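Local atomic coordinates of putative uncharacterized protein (Methanosarcina barkeri str. Fusaro, PDB entry 3P43), a protein that probably hydrolyses phosphoesters at the 3' ends of broken DNA, as a manganese-binding archaeal member of the LigD 3'-phosphoesterase repair family. Residues I31-Q35 / L81-F86; Q35-A39 / G96-V100; R47-D51 / F108-R113; E62-D66 / E126-Y131. All blocks are in the same frame, centred on the assembly; numbering follows the deposited sequence.

Contact 1 (I31-Q35 / L81-F86)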
# COMPACT_ATOMS: atom_id res chain seq x y z
N ILE A 31 0.75 5.50 -10.64
CA ILE A 31 1.83 5.46 -9.67
C ILE A 31 1.48 4.68 -8.41
O ILE A 31 0.31 4.48 -8.10
CB ILE A 31 2.31 6.87 -9.28
CG1 ILE A 31 1.29 7.56 -8.38
CG2 ILE A 31 2.62 7.70 -10.52
CD1 ILE A 31 1.70 8.95 -7.97
N PHE A 32 2.51 4.23 -7.70
CA PHE A 32 2.32 3.61 -6.40
C PHE A 32 3.21 4.36 -5.43
O PHE A 32 4.25 4.90 -5.81
CB PHE A 32 2.65 2.10 -6.44
CG PHE A 32 4.11 1.77 -6.20
CD1 PHE A 32 4.60 1.59 -4.92
CD2 PHE A 32 4.98 1.61 -7.27
CE1 PHE A 32 5.93 1.28 -4.70
CE2 PHE A 32 6.31 1.30 -7.07
CZ PHE A 32 6.79 1.13 -5.78
N VAL A 33 2.78 4.42 -4.17
CA VAL A 33 3.59 5.04 -3.14
C VAL A 33 3.53 4.19 -1.88
O VAL A 33 2.54 3.52 -1.60
CB VAL A 33 3.13 6.48 -2.82
CG1 VAL A 33 1.79 6.47 -2.13
CG2 VAL A 33 4.18 7.21 -1.97
N VAL A 34 4.64 4.20 -1.14
CA VAL A 34 4.68 3.59 0.17
C VAL A 34 5.12 4.67 1.15
O VAL A 34 6.21 5.22 1.05
CB VAL A 34 5.67 2.42 0.22
CG1 VAL A 34 5.80 1.90 1.65
CG2 VAL A 34 5.23 1.31 -0.72
N GLN A 35 4.24 4.98 2.10
CA GLN A 35 4.56 5.96 3.13
C GLN A 35 4.69 5.28 4.49
O GLN A 35 3.76 4.60 4.95
CB GLN A 35 3.49 7.06 3.17
CG GLN A 35 3.71 8.18 2.15
CD GLN A 35 2.43 8.91 1.79
OE1 GLN A 35 1.35 8.33 1.85
NE2 GLN A 35 2.55 10.18 1.41
N LEU A 81 -4.77 11.80 -4.96
CA LEU A 81 -3.54 11.49 -5.68
C LEU A 81 -2.35 12.32 -5.20
O LEU A 81 -1.23 11.82 -5.12
CB LEU A 81 -3.79 11.70 -7.17
CG LEU A 81 -2.97 10.88 -8.18
CD1 LEU A 81 -2.69 9.49 -7.65
CD2 LEU A 81 -3.74 10.81 -9.49
N ALA A 82 -2.61 13.59 -4.87
CA ALA A 82 -1.55 14.51 -4.47
C ALA A 82 -0.85 14.07 -3.18
O ALA A 82 0.24 14.55 -2.85
CB ALA A 82 -2.10 15.91 -4.32
N TYR A 83 -1.47 13.14 -2.46
CA TYR A 83 -0.92 12.64 -1.22
C TYR A 83 0.33 11.79 -1.47
O TYR A 83 1.14 11.59 -0.57
CB TYR A 83 -1.96 11.83 -0.45
CG TYR A 83 -1.75 11.83 1.04
CD1 TYR A 83 -1.97 12.98 1.79
CD2 TYR A 83 -1.35 10.68 1.71
CE1 TYR A 83 -1.78 12.99 3.16
CE2 TYR A 83 -1.17 10.68 3.07
CZ TYR A 83 -1.39 11.83 3.80
OH TYR A 83 -1.20 11.84 5.16
N ALA A 84 0.48 11.30 -2.70
CA ALA A 84 1.65 10.52 -3.07
C ALA A 84 2.94 11.33 -2.93
O ALA A 84 4.04 10.79 -2.91
CB ALA A 84 1.51 9.99 -4.49
N ASP A 85 2.78 12.65 -2.84
CA ASP A 85 3.92 13.55 -2.76
C ASP A 85 4.15 14.04 -1.34
O ASP A 85 5.10 14.78 -1.10
CB ASP A 85 3.68 14.77 -3.67
CG ASP A 85 3.85 14.44 -5.13
OD1 ASP A 85 4.62 13.52 -5.46
OD2 ASP A 85 3.22 15.13 -5.96
N PHE A 86 3.29 13.65 -0.40
CA PHE A 86 3.37 14.25 0.93
C PHE A 86 4.32 13.58 1.91
O PHE A 86 4.30 12.36 2.10
CB PHE A 86 2.00 14.41 1.59
CG PHE A 86 2.10 15.06 2.93
CD1 PHE A 86 2.26 16.44 3.03
CD2 PHE A 86 2.13 14.30 4.09
CE1 PHE A 86 2.39 17.05 4.26
CE2 PHE A 86 2.26 14.90 5.33
CZ PHE A 86 2.39 16.28 5.41
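Q35 reaches from its strand to the 3-10 turn 81-85 and F86 just after it, spending its amide N-H groups on two backbone carbonyls there. Q35 NE2 donates to F86 O at 2.9 Å, in the carbonyl plane and on a lone pair. It also donates to Y83 O at 2.8 Å, this time from a position tilted off the carbonyl plane. Both bonds are bent, with N-H...O angles of 136° and 133°, and both oxygens are also tilted out of the amide plane. Y83 O is gripped twice, because F86 N also donates to it. Q35 OE1 takes R47 NE, which fixes which way round the amide lies; its plane stands 82° from the Y83 ring. A leucine here would probably leave F86 O and R47 NE without their mates and the turn less firmly tied to the strand. Packing continues the contact: I31 CD1 touches A84 CB at 3.6 Å, and V33 lies beside the same methyl, beta-branched residues suiting the strand and a small alanine allowing close approach. Here a 3-10 connection between strands 70-80 and 88-90 packs on strand 31-38 of the beta barrel, tied to it by a side-chain amide that binds backbone carbonyls.

Contact 2 (Q35-A39 / G96-V100). With MN (manganese (II) ion), chain B.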
# COMPACT_ATOMS: atom_id res chain seq x y z
N GLN A 35 4.24 4.98 2.10
CA GLN A 35 4.56 5.96 3.13
C GLN A 35 4.69 5.28 4.49
O GLN A 35 3.76 4.60 4.95
CB GLN A 35 3.49 7.06 3.17
CG GLN A 35 3.71 8.18 2.15
CD GLN A 35 2.43 8.91 1.79
OE1 GLN A 35 1.35 8.33 1.85
NE2 GLN A 35 2.55 10.18 1.41
N ARG A 36 5.84 5.45 5.12
CA ARG A 36 6.02 5.06 6.50
C ARG A 36 5.24 6.04 7.35
O ARG A 36 5.48 7.24 7.29
CB ARG A 36 7.49 5.10 6.89
CG ARG A 36 7.77 4.45 8.24
CD ARG A 36 9.24 4.56 8.60
NE ARG A 36 9.60 5.91 9.01
CZ ARG A 36 10.80 6.46 8.79
NH1 ARG A 36 11.73 5.77 8.16
NH2 ARG A 36 11.05 7.70 9.20
N HIS A 37 4.29 5.53 8.12
CA HIS A 37 3.42 6.38 8.91
C HIS A 37 3.66 6.15 10.40
O HIS A 37 3.36 5.08 10.92
CB HIS A 37 1.96 6.12 8.55
CG HIS A 37 1.00 7.12 9.13
ND1 HIS A 37 -0.36 6.96 9.07
CD2 HIS A 37 1.22 8.28 9.78
CE1 HIS A 37 -0.95 7.98 9.66
NE2 HIS A 37 -0.02 8.80 10.10
N ASP A 38 4.23 7.15 11.07
CA ASP A 38 4.47 7.08 12.51
C ASP A 38 3.26 7.65 13.26
O ASP A 38 3.20 8.84 13.52
CB ASP A 38 5.73 7.86 12.87
CG ASP A 38 6.27 7.49 14.25
OD1 ASP A 38 5.61 6.70 14.96
OD2 ASP A 38 7.36 7.99 14.63
N ALA A 39 2.31 6.79 13.60
CA ALA A 39 1.08 7.24 14.25
C ALA A 39 0.98 6.61 15.63
O ALA A 39 1.91 6.68 16.42
CB ALA A 39 -0.13 6.87 13.39
N GLY A 96 -5.28 10.28 9.75
CA GLY A 96 -3.93 10.17 9.23
C GLY A 96 -2.92 10.93 10.06
O GLY A 96 -1.77 11.10 9.65
N ALA A 97 -3.33 11.39 11.24
CA ALA A 97 -2.43 12.09 12.16
C ALA A 97 -1.13 11.32 12.35
O ALA A 97 -1.15 10.09 12.46
CB ALA A 97 -3.11 12.34 13.50
N GLY A 98 -0.01 12.04 12.38
CA GLY A 98 1.28 11.43 12.61
C GLY A 98 2.34 11.89 11.62
O GLY A 98 2.09 12.76 10.79
N LYS A 99 3.52 11.29 11.72
CA LYS A 99 4.63 11.62 10.84
C LYS A 99 4.60 10.76 9.58
O LYS A 99 4.45 9.54 9.66
CB LYS A 99 5.96 11.42 11.58
CG LYS A 99 6.07 12.25 12.85
CD LYS A 99 7.20 11.75 13.74
CE LYS A 99 7.36 12.62 14.97
NZ LYS A 99 7.58 14.05 14.58
N VAL A 100 4.76 11.40 8.43
CA VAL A 100 4.68 10.69 7.16
C VAL A 100 5.96 10.87 6.35
O VAL A 100 6.41 11.99 6.14
CB VAL A 100 3.50 11.20 6.31
CG1 VAL A 100 3.47 10.50 4.94
CG2 VAL A 100 2.18 11.01 7.06
MN MN B . -1.50 5.11 8.05
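H37 holds its ring anti to the backbone N (chi1 -170°), a torsion that brings the NE2 edge of the imidazole to the turn of G96-G98 and ND1 to the metal. V100, the cross-strand neighbour of H37 on the same face, has CG1 anti to its own backbone N, so that this branch lies against Q35 CG at 3.6 Å while CG2 meets H37 CD2 at 4.0 Å. The polar end of Q35 is engaged elsewhere, its OE1 with R47. Beneath these side chains two antiparallel strands run at 161°. The hydrogen-bonded pair is D38 with K99: D38 N gives to K99 O at 2.8 Å, and K99 N returns a longer bond to D38 O at 3.1 Å. On the opposite face the side chains of this pair lie side by side, CB of D38 being 3.8 Å from CB of K99, and the lysine ends on E89. G98 must be glycine, for a CB there would run into D38 O and H37 NE2. The manganese takes H37 ND1 at 2.4 Å, with H43 and D45 completing its protein ligands. A phosphate ion, probably from the crystallisation liquor, lies about 4 Å from the H37 side chain, nearest atoms. H37 NE2 donates to A97 O at 2.9 Å; the bond is bent to 132°, with the donor well above the carbonyl plane. A97 O is thus a second-shell group: with the metal on ND1, it helps to hold the ring's rotation and may polarise the ring slightly toward the metal.

Contact 3 (R47-D51 / F108-R113)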
# COMPACT_ATOMS: atom_id res chain seq x y z
N ARG A 47 -0.09 2.37 -1.26
CA ARG A 47 -1.12 3.01 -2.06
C ARG A 47 -0.93 2.78 -3.55
O ARG A 47 0.17 2.93 -4.08
CB ARG A 47 -1.14 4.52 -1.80
CG ARG A 47 -1.17 4.92 -0.34
CD ARG A 47 -1.34 6.42 -0.22
NE ARG A 47 -0.90 6.90 1.08
CZ ARG A 47 -1.63 6.81 2.18
NH1 ARG A 47 -2.84 6.25 2.13
NH2 ARG A 47 -1.16 7.27 3.33
N LEU A 48 -2.03 2.45 -4.23
CA LEU A 48 -2.02 2.24 -5.68
C LEU A 48 -2.96 3.24 -6.33
O LEU A 48 -4.11 3.41 -5.90
CB LEU A 48 -2.51 0.83 -6.02
CG LEU A 48 -1.63 -0.36 -5.66
CD1 LEU A 48 -2.41 -1.65 -5.88
CD2 LEU A 48 -0.35 -0.36 -6.48
N GLU A 49 -2.49 3.90 -7.38
CA GLU A 49 -3.35 4.80 -8.13
C GLU A 49 -4.33 4.00 -8.96
O GLU A 49 -3.94 3.25 -9.85
CB GLU A 49 -2.55 5.73 -9.05
CG GLU A 49 -3.45 6.59 -9.94
CD GLU A 49 -2.67 7.50 -10.87
OE1 GLU A 49 -1.46 7.69 -10.64
OE2 GLU A 49 -3.28 8.03 -11.83
N MET A 50 -5.61 4.15 -8.64
CA MET A 50 -6.70 3.57 -9.40
C MET A 50 -7.78 4.64 -9.55
O MET A 50 -8.11 5.32 -8.59
CB MET A 50 -7.30 2.38 -8.66
CG MET A 50 -6.29 1.36 -8.18
SD MET A 50 -6.28 -0.12 -9.21
CE MET A 50 -5.12 -1.15 -8.33
N ASP A 51 -8.31 4.77 -10.76
CA ASP A 51 -9.45 5.66 -11.00
C ASP A 51 -9.24 7.05 -10.41
O ASP A 51 -10.16 7.63 -9.84
CB ASP A 51 -10.72 5.03 -10.43
CG ASP A 51 -11.16 3.79 -11.19
OD1 ASP A 51 -11.53 3.92 -12.38
OD2 ASP A 51 -11.14 2.69 -10.60
N PHE A 108 3.45 1.47 -11.82
CA PHE A 108 3.11 0.06 -11.86
C PHE A 108 2.22 -0.27 -13.05
O PHE A 108 1.55 0.61 -13.60
CB PHE A 108 2.44 -0.36 -10.55
CG PHE A 108 1.04 0.16 -10.38
CD1 PHE A 108 -0.05 -0.61 -10.74
CD2 PHE A 108 0.82 1.42 -9.84
CE1 PHE A 108 -1.34 -0.13 -10.57
CE2 PHE A 108 -0.46 1.90 -9.67
CZ PHE A 108 -1.55 1.13 -10.04
N GLU A 109 2.25 -1.54 -13.45
CA GLU A 109 1.36 -2.06 -14.47
C GLU A 109 0.36 -2.97 -13.77
O GLU A 109 0.76 -3.85 -13.00
CB GLU A 109 2.14 -2.84 -15.52
CG GLU A 109 3.02 -1.97 -16.41
CD GLU A 109 4.24 -2.70 -16.96
OE1 GLU A 109 4.84 -3.53 -16.24
OE2 GLU A 109 4.61 -2.43 -18.13
N LEU A 110 -0.92 -2.74 -14.01
CA LEU A 110 -1.96 -3.54 -13.37
C LEU A 110 -2.21 -4.81 -14.18
O LEU A 110 -2.60 -4.74 -15.34
CB LEU A 110 -3.26 -2.74 -13.26
CG LEU A 110 -4.46 -3.44 -12.63
CD1 LEU A 110 -4.25 -3.65 -11.14
CD2 LEU A 110 -5.74 -2.65 -12.88
N LEU A 111 -1.97 -5.95 -13.55
CA LEU A 111 -2.06 -7.23 -14.25
C LEU A 111 -3.45 -7.83 -14.12
O LEU A 111 -3.94 -8.48 -15.04
CB LEU A 111 -1.02 -8.21 -13.71
CG LEU A 111 0.42 -7.69 -13.78
CD1 LEU A 111 1.39 -8.75 -13.29
CD2 LEU A 111 0.76 -7.24 -15.19
N LYS A 112 -4.09 -7.59 -12.99
CA LYS A 112 -5.36 -8.22 -12.68
C LYS A 112 -6.02 -7.46 -11.54
O LYS A 112 -5.35 -6.99 -10.62
CB LYS A 112 -5.13 -9.68 -12.27
CG LYS A 112 -6.38 -10.45 -11.86
CD LYS A 112 -6.00 -11.84 -11.35
CE LYS A 112 -7.19 -12.61 -10.80
NZ LYS A 112 -7.82 -13.50 -11.82
N ARG A 113 -7.34 -7.32 -11.60
CA ARG A 113 -8.08 -6.73 -10.50
C ARG A 113 -9.49 -7.28 -10.43
O ARG A 113 -10.23 -7.23 -11.41
CB ARG A 113 -8.13 -5.21 -10.57
CG ARG A 113 -9.08 -4.62 -9.53
CD ARG A 113 -8.81 -3.16 -9.23
NE ARG A 113 -9.65 -2.69 -8.13
CZ ARG A 113 -10.11 -1.44 -8.02
NH1 ARG A 113 -9.82 -0.54 -8.93
NH2 ARG A 113 -10.88 -1.11 -6.98
O HOH W 1 -11.00 1.80 -8.13
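F108 gives up more surface here than any other residue of the two strands, its ring lying flat beneath L48 and meeting the backbone of E49 at its rim. L48 CD2 stands 3.9 Å from the centroid of the F108 ring and only 8° off its normal, a CH-pi contact over the centre of one face. In the ring plane, F108 CZ comes to 3.2 Å from E49 O, so the weakly positive hydrogen edge faces a carbonyl. A chi1 of 72° places CG of F108 between backbone N and carbonyl carbon and turns the ring toward strand 47-50. An alanine in its place would remove the ring and would probably open a gap under the L48 methyl. M50, flexible and unbranched, bends at chi2 to send its CE to L110 CD1 at 3.9 Å. Its SD lies 3.6 Å from NH1 of R113, whose extended chain passes across the thioether. A water donates to D51 OD2 at 2.6 Å and accepts from R113 NH1 at 2.7 Å, linking two groups whose direct salt bridge, D51 OD2 to R113 NH1, is long at 3.9 Å. L111 and K112 both face one residue of the neighbouring strand 117-123, a classic beta bulge, with L110 and R113, one on each side, directed at strand 47-50. Two strands crossing at 73°, packed face to face with F32 touching both L48 and F108, are characteristic of a strongly curled beta barrel.

Contact 4 (E62-D66 / E126-Y131)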
# COMPACT_ATOMS: atom_id res chain seq x y z
N GLU A 62 7.27 -3.53 7.12
CA GLU A 62 7.77 -3.09 5.82
C GLU A 62 7.22 -3.98 4.72
O GLU A 62 7.20 -5.21 4.86
CB GLU A 62 9.30 -3.11 5.78
CG GLU A 62 9.99 -2.23 6.81
CD GLU A 62 11.47 -2.03 6.51
OE1 GLU A 62 11.96 -2.67 5.55
OE2 GLU A 62 12.14 -1.25 7.22
N PRO A 63 6.77 -3.38 3.61
CA PRO A 63 6.37 -4.19 2.46
C PRO A 63 7.54 -5.09 2.08
O PRO A 63 8.68 -4.67 2.16
CB PRO A 63 6.10 -3.15 1.37
CG PRO A 63 5.70 -1.92 2.14
CD PRO A 63 6.56 -1.94 3.38
N PRO A 64 7.25 -6.34 1.69
CA PRO A 64 8.34 -7.30 1.49
C PRO A 64 9.08 -7.03 0.18
O PRO A 64 8.45 -6.89 -0.87
CB PRO A 64 7.61 -8.65 1.43
CG PRO A 64 6.25 -8.31 0.90
CD PRO A 64 5.92 -6.93 1.43
N LYS A 65 10.41 -6.96 0.24
CA LYS A 65 11.21 -6.69 -0.95
C LYS A 65 11.47 -7.95 -1.76
O LYS A 65 11.81 -7.88 -2.94
CB LYS A 65 12.54 -6.03 -0.57
CG LYS A 65 12.40 -4.69 0.14
CD LYS A 65 13.76 -4.14 0.50
CE LYS A 65 13.65 -2.94 1.42
NZ LYS A 65 14.99 -2.40 1.80
N ASP A 66 11.32 -9.10 -1.12
CA ASP A 66 11.54 -10.39 -1.77
C ASP A 66 10.37 -11.33 -1.54
O ASP A 66 9.68 -11.23 -0.52
CB ASP A 66 12.82 -11.04 -1.22
CG ASP A 66 14.08 -10.31 -1.65
OD1 ASP A 66 14.08 -9.69 -2.73
OD2 ASP A 66 15.07 -10.37 -0.89
N GLU A 126 12.62 0.18 -3.95
CA GLU A 126 12.63 -0.90 -2.98
C GLU A 126 11.82 -2.07 -3.52
O GLU A 126 12.26 -3.22 -3.48
CB GLU A 126 12.03 -0.43 -1.66
CG GLU A 126 12.66 0.83 -1.10
CD GLU A 126 14.10 0.63 -0.67
OE1 GLU A 126 14.75 -0.32 -1.15
OE2 GLU A 126 14.58 1.42 0.16
N LEU A 127 10.65 -1.75 -4.04
CA LEU A 127 9.73 -2.77 -4.53
C LEU A 127 9.78 -2.84 -6.05
O LEU A 127 9.43 -1.88 -6.75
CB LEU A 127 8.31 -2.47 -4.07
CG LEU A 127 8.10 -2.13 -2.59
CD1 LEU A 127 6.62 -2.08 -2.27
CD2 LEU A 127 8.81 -3.14 -1.69
N LYS A 128 10.23 -3.98 -6.56
CA LYS A 128 10.20 -4.25 -7.99
C LYS A 128 9.59 -5.61 -8.27
O LYS A 128 9.80 -6.56 -7.51
CB LYS A 128 11.61 -4.19 -8.57
CG LYS A 128 12.35 -2.91 -8.32
CD LYS A 128 13.78 -3.01 -8.81
CE LYS A 128 14.55 -1.73 -8.57
NZ LYS A 128 14.57 -1.39 -7.12
N GLY A 129 8.84 -5.72 -9.36
CA GLY A 129 8.30 -6.99 -9.78
C GLY A 129 6.86 -7.19 -9.36
O GLY A 129 6.19 -6.26 -8.90
N ILE A 130 6.37 -8.42 -9.50
CA ILE A 130 4.96 -8.69 -9.31
C ILE A 130 4.58 -8.87 -7.85
O ILE A 130 5.19 -9.65 -7.13
CB ILE A 130 4.49 -9.90 -10.15
CG1 ILE A 130 4.94 -9.73 -11.61
CG2 ILE A 130 2.98 -10.05 -10.07
CD1 ILE A 130 4.72 -10.97 -12.45
N TYR A 131 3.57 -8.12 -7.43
CA TYR A 131 3.05 -8.18 -6.07
C TYR A 131 1.58 -8.54 -6.10
O TYR A 131 0.88 -8.21 -7.06
CB TYR A 131 3.26 -6.83 -5.37
CG TYR A 131 4.67 -6.64 -4.89
CD1 TYR A 131 4.97 -6.70 -3.54
CD2 TYR A 131 5.71 -6.42 -5.79
CE1 TYR A 131 6.27 -6.54 -3.09
CE2 TYR A 131 7.01 -6.25 -5.35
CZ TYR A 131 7.29 -6.32 -4.00
OH TYR A 131 8.57 -6.16 -3.55
O HOH W 2 11.67 -5.87 -4.99
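Y131 donates its phenol proton to P64 O at 2.8 Å, the one direct hydrogen bond between the loop of E62-D66 and E126-Y131. The donor lies in the carbonyl plane at a C=O...O angle of 146°, and P64 O sits at the edge of the tyrosine ring. A tyrosine suits this buried place: its ring fills space while its hydroxyl satisfies a carbonyl. A water accepts from K128 N at 2.8 Å, while K65 O at 2.9 Å and E126 O at 3.1 Å both lie within bonding distance of it and compete for its protons. K65 O is also held by K149 NZ. Nearer the surface, K65 lies alongside E126: CG is anti to the carbonyl carbon (chi1 -61°), the chain runs extended beyond it, and NZ forms a long salt bridge of 3.6 Å to E126 OE1. D104 OD2 accepts from both E126 N and L127 N. Apolar packing completes the contact: L127 CD1 lies 3.8 Å from P63 CB, and P64 CG 4.4 Å from Y131 CE1. The paired prolines keep the loop extended and bring no backbone N-H that would need a partner, while F147 packs on both rings. At G129, whose backbone angles call for glycine, the chain turns a corner. The arrangement is a connecting loop, between strands 53-59 and 70-80, laid against a corner of a beta barrel and packed through leucine, proline and tyrosine.

Overall arrangement
Q35 joins the first two contacts: its amide serves the turn in contact 1, and its methylene chain packs on V100 in contact 2, where H37 of the same strand binds manganese. From manganese to the nearest side-chain atom is about 7 Å for Q35 and about 12 Å for P63 of contact 4. R47, in the first segment of contact 3, gives its NE to Q35 OE1 at 2.8 Å and so links all three contacts. Contacts 2 and 3 both use strand 98-114, yet their centres are 23 Å apart, on opposite sides of the chain's centre. Contact 4 meets contact 1 through V34, which packs on P63 and L127, and contact 3 through L111 CD1, 3.8 Å from I130 CG2.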